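Side-chain contacts in GCN5-related N-acetyltransferase (Kribbella flavida, PDB 4H89), which probably transfers an acyl group, most likely acetyl from acetyl-CoA, to an acceptor that has not been identified: residues 16-21 and 70-75; 61-66 and 110-115; 92-97 and 125-130; 88-93 and 115-120; 136-141 and 167-172. All coordinates share one frame; numbering follows the deposited sequence. Where two conformers were deposited one is given.

Contact 1 (16-21 and 70-75)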
# COMPACT_ATOMS: atom_id res chain seq x y z
N ASP A 16 10.42 21.29 -11.59
CA ASP A 16 9.92 20.51 -12.74
C ASP A 16 11.01 20.10 -13.71
O ASP A 16 11.05 18.95 -14.20
CB ASP A 16 8.87 21.30 -13.47
CG ASP A 16 7.66 21.53 -12.62
OD1 ASP A 16 6.97 20.53 -12.29
OD2 ASP A 16 7.44 22.71 -12.25
N ALA A 17 11.97 21.00 -13.88
CA ALA A 17 13.13 20.76 -14.71
C ALA A 17 14.07 19.68 -14.22
O ALA A 17 14.92 19.24 -15.01
CB ALA A 17 13.88 22.07 -14.91
N ASP A 18 13.97 19.25 -12.94
CA ASP A 18 14.81 18.14 -12.44
C ASP A 18 14.34 16.77 -12.92
O ASP A 18 15.08 15.81 -12.81
CB ASP A 18 14.79 18.17 -10.91
CG ASP A 18 15.42 19.40 -10.33
OD1 ASP A 18 16.41 19.90 -10.85
OD2 ASP A 18 14.95 19.81 -9.23
N TRP A 19 13.09 16.66 -13.40
CA TRP A 19 12.54 15.33 -13.70
C TRP A 19 13.39 14.52 -14.70
O TRP A 19 13.60 13.33 -14.48
CB TRP A 19 11.05 15.39 -14.11
CG TRP A 19 10.55 14.10 -14.62
CD1 TRP A 19 10.24 13.79 -15.92
CD2 TRP A 19 10.46 12.85 -13.90
NE1 TRP A 19 9.91 12.48 -16.02
CE2 TRP A 19 10.01 11.88 -14.79
CE3 TRP A 19 10.65 12.49 -12.57
CZ2 TRP A 19 9.81 10.58 -14.42
CZ3 TRP A 19 10.45 11.18 -12.19
CH2 TRP A 19 10.03 10.23 -13.13
N PRO A 20 13.89 15.13 -15.79
CA PRO A 20 14.73 14.35 -16.69
C PRO A 20 15.94 13.72 -16.09
O PRO A 20 16.37 12.69 -16.55
CB PRO A 20 15.08 15.35 -17.81
CG PRO A 20 13.94 16.31 -17.79
CD PRO A 20 13.62 16.46 -16.34
N ALA A 21 16.49 14.31 -15.02
CA ALA A 21 17.63 13.73 -14.32
C ALA A 21 17.21 12.63 -13.38
O ALA A 21 17.98 11.71 -13.10
CB ALA A 21 18.35 14.82 -13.55
N GLY A 70 24.89 21.72 -9.04
CA GLY A 70 23.47 21.53 -9.28
C GLY A 70 23.11 20.17 -9.88
O GLY A 70 21.94 19.96 -10.26
N THR A 71 24.08 19.24 -10.01
CA THR A 71 23.78 17.91 -10.55
C THR A 71 22.96 17.08 -9.56
O THR A 71 23.31 16.98 -8.43
CB THR A 71 25.08 17.16 -10.81
OG1 THR A 71 25.91 17.94 -11.68
CG2 THR A 71 24.85 15.81 -11.46
N VAL A 72 21.85 16.53 -10.04
CA VAL A 72 20.97 15.73 -9.23
C VAL A 72 21.62 14.38 -8.97
O VAL A 72 21.94 13.64 -9.91
CB VAL A 72 19.61 15.56 -9.92
CG1 VAL A 72 18.72 14.61 -9.15
CG2 VAL A 72 18.95 16.91 -10.07
N LEU A 73 21.73 14.02 -7.68
CA LEU A 73 22.34 12.77 -7.21
C LEU A 73 21.31 11.77 -6.69
O LEU A 73 21.62 10.63 -6.47
CB LEU A 73 23.29 13.09 -6.07
CG LEU A 73 24.36 14.14 -6.39
CD1 LEU A 73 25.20 14.38 -5.14
CD2 LEU A 73 25.24 13.68 -7.53
N GLY A 74 20.10 12.24 -6.42
CA GLY A 74 19.07 11.42 -5.83
C GLY A 74 17.79 12.22 -5.64
O GLY A 74 17.78 13.44 -5.83
N SER A 75 16.73 11.52 -5.26
CA SER A 75 15.45 12.19 -5.08
C SER A 75 14.62 11.43 -4.08
O SER A 75 14.79 10.22 -3.88
CB SER A 75 14.75 12.28 -6.45
OG SER A 75 13.52 12.96 -6.37

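Contact 2 (61-66 and 110-115)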
# COMPACT_ATOMS: atom_id res chain seq x y z
N ARG A 61 5.46 16.13 -0.88
CA ARG A 61 6.63 16.87 -1.32
C ARG A 61 7.55 15.95 -2.08
O ARG A 61 7.59 14.75 -1.79
CB ARG A 61 7.32 17.50 -0.10
CG ARG A 61 8.65 18.23 -0.33
CD ARG A 61 9.01 18.96 0.96
NE ARG A 61 10.29 19.64 0.87
CZ ARG A 61 11.39 19.30 1.52
NH1 ARG A 61 11.40 18.24 2.30
NH2 ARG A 61 12.45 20.02 1.35
N THR A 62 8.27 16.52 -3.04
CA THR A 62 9.36 15.81 -3.73
C THR A 62 10.59 16.65 -3.62
O THR A 62 10.55 17.87 -3.83
CB THR A 62 8.98 15.54 -5.18
OG1 THR A 62 7.73 14.85 -5.23
CG2 THR A 62 10.06 14.76 -5.93
N THR A 63 11.71 16.00 -3.30
CA THR A 63 13.00 16.65 -3.16
C THR A 63 14.03 16.05 -4.10
O THR A 63 13.84 14.94 -4.59
CB THR A 63 13.55 16.52 -1.74
OG1 THR A 63 13.73 15.15 -1.44
CG2 THR A 63 12.59 17.15 -0.74
N VAL A 64 15.10 16.82 -4.29
CA VAL A 64 16.32 16.30 -4.93
C VAL A 64 17.49 16.57 -4.02
O VAL A 64 17.51 17.56 -3.28
CB VAL A 64 16.59 16.87 -6.33
CG1 VAL A 64 15.62 16.32 -7.34
CG2 VAL A 64 16.60 18.39 -6.31
N ALA A 65 18.49 15.69 -4.11
CA ALA A 65 19.81 15.94 -3.54
C ALA A 65 20.70 16.36 -4.72
O ALA A 65 20.73 15.67 -5.75
CB ALA A 65 20.35 14.68 -2.96
N VAL A 66 21.39 17.47 -4.58
CA VAL A 66 22.21 18.05 -5.59
C VAL A 66 23.59 18.34 -5.08
O VAL A 66 23.80 18.65 -3.93
CB VAL A 66 21.60 19.33 -6.16
CG1 VAL A 66 20.33 19.06 -6.96
CG2 VAL A 66 21.42 20.42 -5.13
N CYS A 110 16.71 11.13 3.60
CA CYS A 110 15.79 10.63 4.62
C CYS A 110 15.75 11.54 5.84
O CYS A 110 14.68 11.74 6.39
CB CYS A 110 16.17 9.21 5.01
SG CYS A 110 14.93 8.39 6.06
N GLN A 111 16.88 12.07 6.26
CA GLN A 111 16.84 13.02 7.37
C GLN A 111 15.99 14.24 7.03
O GLN A 111 15.21 14.72 7.84
CB GLN A 111 18.24 13.45 7.78
CG GLN A 111 18.25 14.35 9.01
CD GLN A 111 17.71 13.63 10.24
OE1 GLN A 111 18.20 12.58 10.57
NE2 GLN A 111 16.62 14.12 10.82
N ASP A 112 16.16 14.75 5.82
CA ASP A 112 15.36 15.88 5.37
C ASP A 112 13.86 15.51 5.39
O ASP A 112 13.02 16.32 5.78
CB ASP A 112 15.79 16.33 3.96
CG ASP A 112 14.92 17.44 3.45
OD1 ASP A 112 15.17 18.63 3.79
OD2 ASP A 112 13.97 17.09 2.74
N MSE A 113 13.54 14.30 4.96
CA MSE A 113 12.15 13.82 4.98
C MSE A 113 11.61 13.73 6.42
O MSE A 113 10.46 14.15 6.67
CB MSE A 113 12.10 12.47 4.24
CG MSE A 113 10.71 11.84 4.15
SE MSE A 113 10.22 10.80 5.66
CE MSE A 113 8.42 11.10 5.52
N ILE A 114 12.41 13.25 7.34
CA ILE A 114 11.98 13.16 8.74
C ILE A 114 11.74 14.55 9.28
O ILE A 114 10.73 14.77 9.99
CB ILE A 114 13.09 12.46 9.59
CG1 ILE A 114 13.15 10.98 9.25
CG2 ILE A 114 12.87 12.66 11.09
CD1 ILE A 114 14.41 10.24 9.71
N ASP A 115 12.61 15.49 8.97
CA ASP A 115 12.45 16.88 9.44
C ASP A 115 11.17 17.49 8.86
O ASP A 115 10.37 18.15 9.59
CB ASP A 115 13.65 17.75 9.10
CG ASP A 115 14.95 17.31 9.78
OD1 ASP A 115 14.91 16.45 10.67
OD2 ASP A 115 15.99 17.82 9.35
O HOH W 1 15.27 20.75 2.18
O HOH W 2 14.04 14.70 1.33

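Contact 3 (92-97 and 125-130)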
# COMPACT_ATOMS: atom_id res chain seq x y z
N ALA A 92 7.41 7.56 2.46
CA ALA A 92 8.31 8.13 1.51
C ALA A 92 8.98 7.03 0.73
O ALA A 92 9.02 5.87 1.14
CB ALA A 92 9.37 8.96 2.23
N SER A 93 9.52 7.43 -0.42
CA SER A 93 10.37 6.62 -1.27
C SER A 93 11.62 7.40 -1.65
O SER A 93 11.59 8.61 -1.70
CB SER A 93 9.61 6.26 -2.56
OG SER A 93 8.43 5.54 -2.29
N PHE A 94 12.70 6.65 -1.90
CA PHE A 94 14.02 7.22 -2.16
C PHE A 94 14.66 6.58 -3.36
O PHE A 94 14.57 5.36 -3.54
CB PHE A 94 14.95 7.01 -0.94
CG PHE A 94 14.38 7.59 0.31
CD1 PHE A 94 14.60 8.92 0.63
CD2 PHE A 94 13.55 6.85 1.14
CE1 PHE A 94 13.99 9.49 1.75
CE2 PHE A 94 12.95 7.43 2.25
CZ PHE A 94 13.20 8.73 2.58
N MSE A 95 15.34 7.41 -4.15
CA MSE A 95 16.17 6.91 -5.26
C MSE A 95 17.45 7.66 -5.25
O MSE A 95 17.48 8.86 -5.25
CB MSE A 95 15.50 7.14 -6.59
CG MSE A 95 14.14 6.47 -6.56
SE MSE A 95 13.46 6.44 -8.37
CE MSE A 95 12.77 4.62 -8.33
N VAL A 96 18.53 6.92 -5.23
CA VAL A 96 19.88 7.48 -5.30
C VAL A 96 20.59 6.95 -6.55
O VAL A 96 20.60 5.75 -6.80
CB VAL A 96 20.68 7.11 -4.04
CG1 VAL A 96 22.11 7.62 -4.14
CG2 VAL A 96 20.01 7.66 -2.78
N ALA A 97 21.19 7.84 -7.31
CA ALA A 97 21.97 7.45 -8.48
C ALA A 97 23.03 6.44 -8.14
O ALA A 97 23.69 6.57 -7.14
CB ALA A 97 22.63 8.69 -9.10
N ILE A 125 6.06 7.80 10.67
CA ILE A 125 6.43 7.47 9.30
C ILE A 125 6.44 5.95 9.15
O ILE A 125 6.92 5.24 10.02
CB ILE A 125 7.83 7.98 8.93
CG1 ILE A 125 7.99 9.46 9.26
CG2 ILE A 125 8.12 7.78 7.45
CD1 ILE A 125 9.42 9.97 9.28
N GLN A 126 5.92 5.45 8.05
CA GLN A 126 5.87 4.03 7.77
C GLN A 126 6.43 3.78 6.38
O GLN A 126 6.08 4.49 5.43
CB GLN A 126 4.41 3.57 7.83
CG GLN A 126 4.15 2.12 7.51
CD GLN A 126 2.74 1.72 7.75
OE1 GLN A 126 2.03 2.30 8.62
NE2 GLN A 126 2.31 0.71 7.03
N PHE A 127 7.27 2.75 6.25
CA PHE A 127 7.69 2.21 4.94
C PHE A 127 7.00 0.86 4.80
O PHE A 127 7.22 -0.03 5.62
CB PHE A 127 9.23 2.06 4.85
CG PHE A 127 9.99 3.33 4.99
CD1 PHE A 127 9.41 4.60 4.74
CD2 PHE A 127 11.28 3.30 5.44
CE1 PHE A 127 10.18 5.77 4.84
CE2 PHE A 127 12.06 4.43 5.54
CZ PHE A 127 11.51 5.68 5.26
N ASN A 128 6.17 0.70 3.77
CA ASN A 128 5.33 -0.46 3.66
C ASN A 128 6.06 -1.72 3.25
O ASN A 128 5.59 -2.82 3.54
CB ASN A 128 4.21 -0.16 2.68
CG ASN A 128 3.47 1.05 3.09
OD1 ASN A 128 2.90 1.05 4.20
ND2 ASN A 128 3.61 2.16 2.31
N ALA A 129 7.16 -1.56 2.52
CA ALA A 129 7.83 -2.68 1.90
C ALA A 129 9.28 -2.38 1.67
O ALA A 129 9.66 -1.63 0.77
CB ALA A 129 7.17 -3.02 0.59
N VAL A 130 10.13 -2.89 2.52
CA VAL A 130 11.55 -2.76 2.41
C VAL A 130 12.13 -4.16 2.20
O VAL A 130 11.89 -5.06 2.97
CB VAL A 130 12.21 -2.11 3.64
CG1 VAL A 130 13.69 -1.94 3.37
CG2 VAL A 130 11.51 -0.78 3.97

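Contact 4 (88-93 and 115-120)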
# COMPACT_ATOMS: atom_id res chain seq x y z
N HIS A 88 -2.26 10.75 9.27
CA HIS A 88 -1.28 11.23 10.22
C HIS A 88 0.02 10.42 10.21
O HIS A 88 0.96 10.77 10.92
CB HIS A 88 -1.88 11.21 11.64
CG HIS A 88 -2.35 9.88 12.05
ND1 HIS A 88 -3.49 9.31 11.55
CD2 HIS A 88 -1.76 8.95 12.83
CE1 HIS A 88 -3.63 8.09 12.04
NE2 HIS A 88 -2.58 7.85 12.82
N VAL A 89 0.06 9.38 9.38
CA VAL A 89 1.27 8.61 9.19
C VAL A 89 1.80 8.94 7.79
O VAL A 89 1.08 8.76 6.81
CB VAL A 89 1.00 7.10 9.30
CG1 VAL A 89 2.29 6.32 9.13
CG2 VAL A 89 0.35 6.73 10.61
N ALA A 90 3.03 9.44 7.71
CA ALA A 90 3.68 9.73 6.44
C ALA A 90 4.36 8.49 5.91
O ALA A 90 4.60 7.53 6.62
CB ALA A 90 4.74 10.80 6.68
N SER A 91 4.68 8.54 4.62
CA SER A 91 5.61 7.57 4.02
C SER A 91 6.45 8.29 3.01
O SER A 91 6.29 9.49 2.77
CB SER A 91 4.81 6.46 3.39
OG SER A 91 5.66 5.39 2.94
N ALA A 92 7.41 7.56 2.46
CA ALA A 92 8.31 8.13 1.51
C ALA A 92 8.98 7.03 0.73
O ALA A 92 9.02 5.87 1.14
CB ALA A 92 9.37 8.96 2.23
N SER A 93 9.52 7.43 -0.42
CA SER A 93 10.37 6.62 -1.27
C SER A 93 11.62 7.40 -1.65
O SER A 93 11.59 8.61 -1.70
CB SER A 93 9.61 6.26 -2.56
OG SER A 93 8.43 5.54 -2.29
N ASP A 115 12.61 15.49 8.97
CA ASP A 115 12.45 16.88 9.44
C ASP A 115 11.17 17.49 8.86
O ASP A 115 10.37 18.15 9.59
CB ASP A 115 13.65 17.75 9.10
CG ASP A 115 14.95 17.31 9.78
OD1 ASP A 115 14.91 16.45 10.67
OD2 ASP A 115 15.99 17.82 9.35
N TRP A 116 10.91 17.24 7.59
CA TRP A 116 9.69 17.71 6.95
C TRP A 116 8.47 17.12 7.62
O TRP A 116 7.51 17.83 7.91
CB TRP A 116 9.73 17.33 5.45
CG TRP A 116 8.42 17.48 4.72
CD1 TRP A 116 7.95 18.63 4.15
CD2 TRP A 116 7.43 16.48 4.51
NE1 TRP A 116 6.72 18.40 3.59
CE2 TRP A 116 6.36 17.10 3.81
CE3 TRP A 116 7.33 15.13 4.84
CZ2 TRP A 116 5.23 16.39 3.38
CZ3 TRP A 116 6.18 14.42 4.46
CH2 TRP A 116 5.15 15.05 3.73
N ALA A 117 8.46 15.82 7.85
CA ALA A 117 7.27 15.17 8.39
C ALA A 117 6.98 15.73 9.76
O ALA A 117 5.82 15.89 10.15
CB ALA A 117 7.47 13.66 8.43
N GLY A 118 8.03 15.98 10.53
CA GLY A 118 7.87 16.57 11.85
C GLY A 118 7.23 17.93 11.79
O GLY A 118 6.24 18.20 12.49
N ARG A 119 7.78 18.82 10.96
CA ARG A 119 7.24 20.18 10.91
C ARG A 119 5.86 20.22 10.30
O ARG A 119 5.07 21.11 10.64
CB ARG A 119 8.18 21.19 10.26
CG ARG A 119 8.43 21.04 8.82
CD ARG A 119 9.23 22.24 8.23
NE ARG A 119 9.58 21.89 6.87
CZ ARG A 119 10.67 21.22 6.50
NH1 ARG A 119 10.81 20.90 5.22
NH2 ARG A 119 11.62 20.91 7.37
N GLU A 120 5.52 19.25 9.45
CA GLU A 120 4.19 19.21 8.85
C GLU A 120 3.16 18.53 9.76
O GLU A 120 1.99 18.43 9.42
CB GLU A 120 4.24 18.47 7.53
CG GLU A 120 4.91 19.28 6.44
CD GLU A 120 4.12 20.50 6.02
OE1 GLU A 120 2.87 20.47 6.09
OE2 GLU A 120 4.77 21.46 5.62

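Contact 5 (136-141 and 167-172)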
# COMPACT_ATOMS: atom_id res chain seq x y z
N VAL A 136 21.69 -2.33 3.00
CA VAL A 136 22.19 -0.96 3.15
C VAL A 136 21.06 -0.01 3.56
O VAL A 136 21.22 0.82 4.45
CB VAL A 136 22.89 -0.43 1.89
CG1 VAL A 136 23.30 1.01 2.09
CG2 VAL A 136 24.12 -1.27 1.63
N ALA A 137 19.93 -0.16 2.90
CA ALA A 137 18.76 0.65 3.21
C ALA A 137 18.23 0.32 4.61
O ALA A 137 17.95 1.20 5.38
CB ALA A 137 17.67 0.47 2.17
N VAL A 138 18.06 -0.97 4.90
CA VAL A 138 17.55 -1.39 6.18
C VAL A 138 18.36 -0.79 7.30
O VAL A 138 17.83 -0.20 8.24
CB VAL A 138 17.45 -2.93 6.32
CG1 VAL A 138 16.94 -3.28 7.70
CG2 VAL A 138 16.47 -3.51 5.29
N LYS A 139 19.67 -0.98 7.26
CA LYS A 139 20.55 -0.49 8.30
C LYS A 139 20.55 1.03 8.37
O LYS A 139 20.64 1.60 9.45
CB LYS A 139 21.96 -1.07 8.12
CG LYS A 139 21.94 -2.58 8.40
CD LYS A 139 23.33 -3.16 8.27
CE LYS A 139 23.32 -4.67 8.42
NZ LYS A 139 22.66 -5.11 9.69
N LEU A 140 20.47 1.70 7.22
CA LEU A 140 20.43 3.15 7.20
C LEU A 140 19.14 3.62 7.88
O LEU A 140 19.19 4.47 8.76
CB LEU A 140 20.48 3.67 5.75
CG LEU A 140 20.22 5.18 5.56
CD1 LEU A 140 21.24 6.00 6.30
CD2 LEU A 140 20.19 5.56 4.09
N TRP A 141 18.02 3.00 7.55
CA TRP A 141 16.76 3.41 8.16
C TRP A 141 16.79 3.14 9.67
O TRP A 141 16.32 3.96 10.45
CB TRP A 141 15.57 2.72 7.53
CG TRP A 141 15.39 2.79 6.08
CD1 TRP A 141 14.78 1.81 5.28
CD2 TRP A 141 15.79 3.79 5.22
NE1 TRP A 141 14.77 2.17 4.02
CE2 TRP A 141 15.36 3.40 3.92
CE3 TRP A 141 16.43 5.00 5.37
CZ2 TRP A 141 15.61 4.15 2.80
CZ3 TRP A 141 16.71 5.74 4.25
CH2 TRP A 141 16.28 5.34 2.97
N HIS A 167 9.97 -6.17 4.69
CA HIS A 167 9.77 -5.60 6.00
C HIS A 167 8.74 -4.48 5.90
O HIS A 167 8.75 -3.71 4.93
CB HIS A 167 11.03 -4.94 6.50
CG HIS A 167 12.20 -5.81 6.72
ND1 HIS A 167 12.22 -7.01 7.39
CD2 HIS A 167 13.48 -5.54 6.38
CE1 HIS A 167 13.48 -7.44 7.43
NE2 HIS A 167 14.25 -6.56 6.82
N VAL A 168 7.95 -4.33 6.96
CA VAL A 168 7.22 -3.10 7.21
C VAL A 168 8.02 -2.38 8.29
O VAL A 168 8.33 -2.99 9.30
CB VAL A 168 5.80 -3.42 7.72
CG1 VAL A 168 5.06 -2.11 8.04
CG2 VAL A 168 5.08 -4.25 6.66
N MSE A 169 8.38 -1.13 8.06
CA MSE A 169 9.21 -0.37 8.98
C MSE A 169 8.46 0.88 9.44
O MSE A 169 7.62 1.41 8.72
CB MSE A 169 10.53 0.03 8.40
CG MSE A 169 11.30 -1.20 7.91
SE MSE A 169 13.16 -0.91 7.43
CE MSE A 169 14.03 -0.67 9.14
N HIS A 170 8.78 1.34 10.64
CA HIS A 170 8.03 2.42 11.27
C HIS A 170 8.92 3.22 12.19
O HIS A 170 9.84 2.69 12.81
CB HIS A 170 6.90 1.80 12.06
CG HIS A 170 6.10 2.77 12.89
ND1 HIS A 170 6.40 3.00 14.21
CD2 HIS A 170 5.02 3.54 12.61
CE1 HIS A 170 5.54 3.85 14.71
NE2 HIS A 170 4.68 4.17 13.77
N ARG A 171 8.64 4.52 12.27
CA ARG A 171 9.34 5.44 13.19
C ARG A 171 8.27 6.37 13.75
O ARG A 171 7.52 6.96 12.96
CB ARG A 171 10.32 6.28 12.35
CG ARG A 171 11.25 7.15 13.14
CD ARG A 171 11.97 8.10 12.21
NE ARG A 171 13.16 8.69 12.80
CZ ARG A 171 13.16 9.66 13.69
NH1 ARG A 171 12.04 10.13 14.22
NH2 ARG A 171 14.31 10.16 14.06
N PRO A 172 8.18 6.55 15.10
CA PRO A 172 7.35 7.62 15.64
C PRO A 172 7.98 8.99 15.41
O PRO A 172 9.20 9.09 15.23
CB PRO A 172 7.28 7.31 17.14
CG PRO A 172 8.60 6.67 17.41
CD PRO A 172 8.89 5.83 16.17

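Contact 1 (16-21 and 70-75)
Asp18, whose carboxylate lies against Val72, has its OD2 gripped twice by residues just before it in the chain: by the guanidinium of Arg12 in a salt bridge and by the backbone N of Glu15. The other oxygen faces strand 72-80, where Asp18 OD1, hydrogen-bonded elsewhere, makes a van der Waals contact of 4.0 Å with Val72 CG2; the two side chains pass at a slant. Ala21, in helix 19-32, supplies the apolar half, its methyl CB lying 3.9 Å from Val72 CB. CG2 of Val72 stands opposite the carbonyl carbon across its CA-CB bond, beside the backbone N, and this brings the one methyl to both Asp18 and Ala21. A methyl is as much as Ala21 needs to meet a beta-branched residue only 6.4 Å away between the CA atoms of Ala21 and Val72. Val64 and Val66 of the neighbouring strand and Phe25 of the helix continue this apolar patch around Val72. Just past Val72, Leu73 and Gly74 both face Ala65, a classic beta bulge. Because the carboxylate is already held by Arg12 and Glu15, it can probably lie beside a hydrocarbon at little cost in lost solvation.

Contact 2 (61-66 and 110-115)
Arg61 on strand 61-66 reaches over to Asp112 on helix 105-119 with a side chain stretched almost straight. Its CB leaves the strand toward the helix, and with CG opposite the backbone N (chi1 175°) the methylenes run out until CD packs on Trp116. NE forms a salt bridge with Asp13 of strand 10-13. At the tip, Arg61 NH1 donates to Asp112 OD2 at 2.8 Å in a somewhat bent bond (147°), meeting that oxygen on its syn side. The guanidinium and carboxylate planes are turned 43° apart, and the second branch pairs through solvent: Arg61 NH2 donates a hydrogen bond to a water 3.0 Å away, which in turn donates to Asp112 OD1 at 2.7 Å. Thr63 CG2 sits 3.3 Å above the guanidinium plane, over its centre, while Thr63 OG1 reaches Asp112 OD2 through another water. With an alanine in place of Asp112, Arg61 NH1 would probably lose its anionic mate and both waters their acceptor, leaving the guanidinium held mainly through NE, by Asp13. Since Arg119 NH1 lies only 4.0 Å from Arg61 NH1, the carboxylates of Asp112 and Asp13 probably offset a local gathering of positive charge, tying helix to sheet electrostatically.

Contact 3 (92-97 and 125-130)
Where the two central strands of the GNAT fold splay apart, Phe127 of strand 124-131 leans back toward Ala92 and Phe94 of strand 89-96. Its CG lies opposite the carbonyl carbon (chi1 -62°), a turn that carries the ring across to the other strand. There Phe127 CE1 comes to 4.2 Å from Ala92 CB, and Phe127 CD1 is 3.8 Å from Ala92 O. Farther along, Phe127 CZ reaches the rim of the other phenyl ring, near its plane, 3.8 Å from Phe94 CE2; the two side chains cross at about a right angle. Short segments of the strands approach no closer than 8.0 Å between axes and diverge by 58°. Pairing persists at Ala90 and Gln126, but Ala92 N is already buried without a partner. Such a V-shaped opening is the hallmark of the family, in which the pantetheine arm of acetyl-CoA usually lies between these strands. An aromatic suits the widening gap because it spans a distance that the backbones no longer bridge. A serine in place of Phe127 would probably open a gap beside Phe94 and remove the ring on which Phe146 stacks and which Trp141 meets edge-to-face.

Contact 4 (88-93 and 115-120)
Apolar packing alone joins Ala90 of strand 89-96 to Trp116 and Ala117 near the end of helix 105-119. The two alanine methyls face each other, Ala90 CB lying 4.3 Å from Ala117 CB, and the backbones come as near as 6.8 Å between the CA atoms of the same pair. Residues this small suit a place where helix and sheet are so close. Beside them the benzo end of the indole reaches the strand obliquely, with Trp116 CZ3 4.5 Å from Ala90 CB. With its CG opposite the backbone N (chi1 168°), Trp116 lies alongside Ala117 and extends the apolar contact beside the two methyls. Phe122 and Met78 add to the hydrocarbon around the ring.

These residues belong to a beta-alpha-beta unit in which helix 105-119 links strand 89-96 to the parallel strand 124-131 and packs on one face of the sheet. The backbone of Ala90 is hydrogen-bonded to Ala124 and Gln126, which probably holds its methyl in place toward the helix.

Side chains of the same segment surround Trp116. The aliphatic Glu120 CG lies 3.5 Å above the Trp116 ring plane, toward its rim, and Arg119 folds back until one face of its guanidinium lies against Trp116 CA, with Arg119 NH1 at the ring edge. The last helical turn is closed by Glu120 N bonded to Trp116 O at 2.9 Å.

Contact 5 (136-141 and 167-172)
A Met-aromatic contact joins Met169, a selenomethionine here, to Trp141. The selenium comes to the indole at its edge and in its plane: Met169 SE is 4.9 Å from the centroid of the five-membered ring, 84° off the normal, and 3.8 Å from Trp141 CD1. A bend at chi3 (73°) then folds the terminal methyl toward the helix, where Met169 CE touches Trp141 CB at 4.1 Å and approaches Val138 O at 3.9 Å. The long, flexible side chain of methionine, its sulfur replaced by selenium here, is well suited to this task, because helix 135-143 and strand 164-172 run nearly parallel, at 21°, with 10.8 Å between the axes of the short segments. In the GNAT fold this helix follows strand 124-131 and rests on the sheet beside the splay, and Met169 points at it from the neighbouring antiparallel strand.

Purely apolar contacts complete the joint. The two methyls of Val138 part ways: CG1 goes to Met169 CE, whereas Val138 CG2 meets the His167 imidazole at its edge, in plane, 3.8 Å from His167 CD2. On the same imidazole, His167 ND1 is hydrogen-bonded to Thr151.

All five contacts bear on one mixed sheet. Contacts 1 and 5 lie on opposite sides of the chain's centre, about 25 Å apart between their own centres. Contacts 2 and 4 use successive turns of helix 105-119, their centres about 10 Å apart, with Arg61 packing on Trp116. Contacts 3 and 4 share Ala92 and Ser93, and mark the change from paired to splayed strands. Contact 5 is close to contact 3, their centres about 9 Å apart, and Trp141 links them by meeting Phe94. By analogy with relatives, acetyl-CoA would probably bind at the splay, where contact 3 lies.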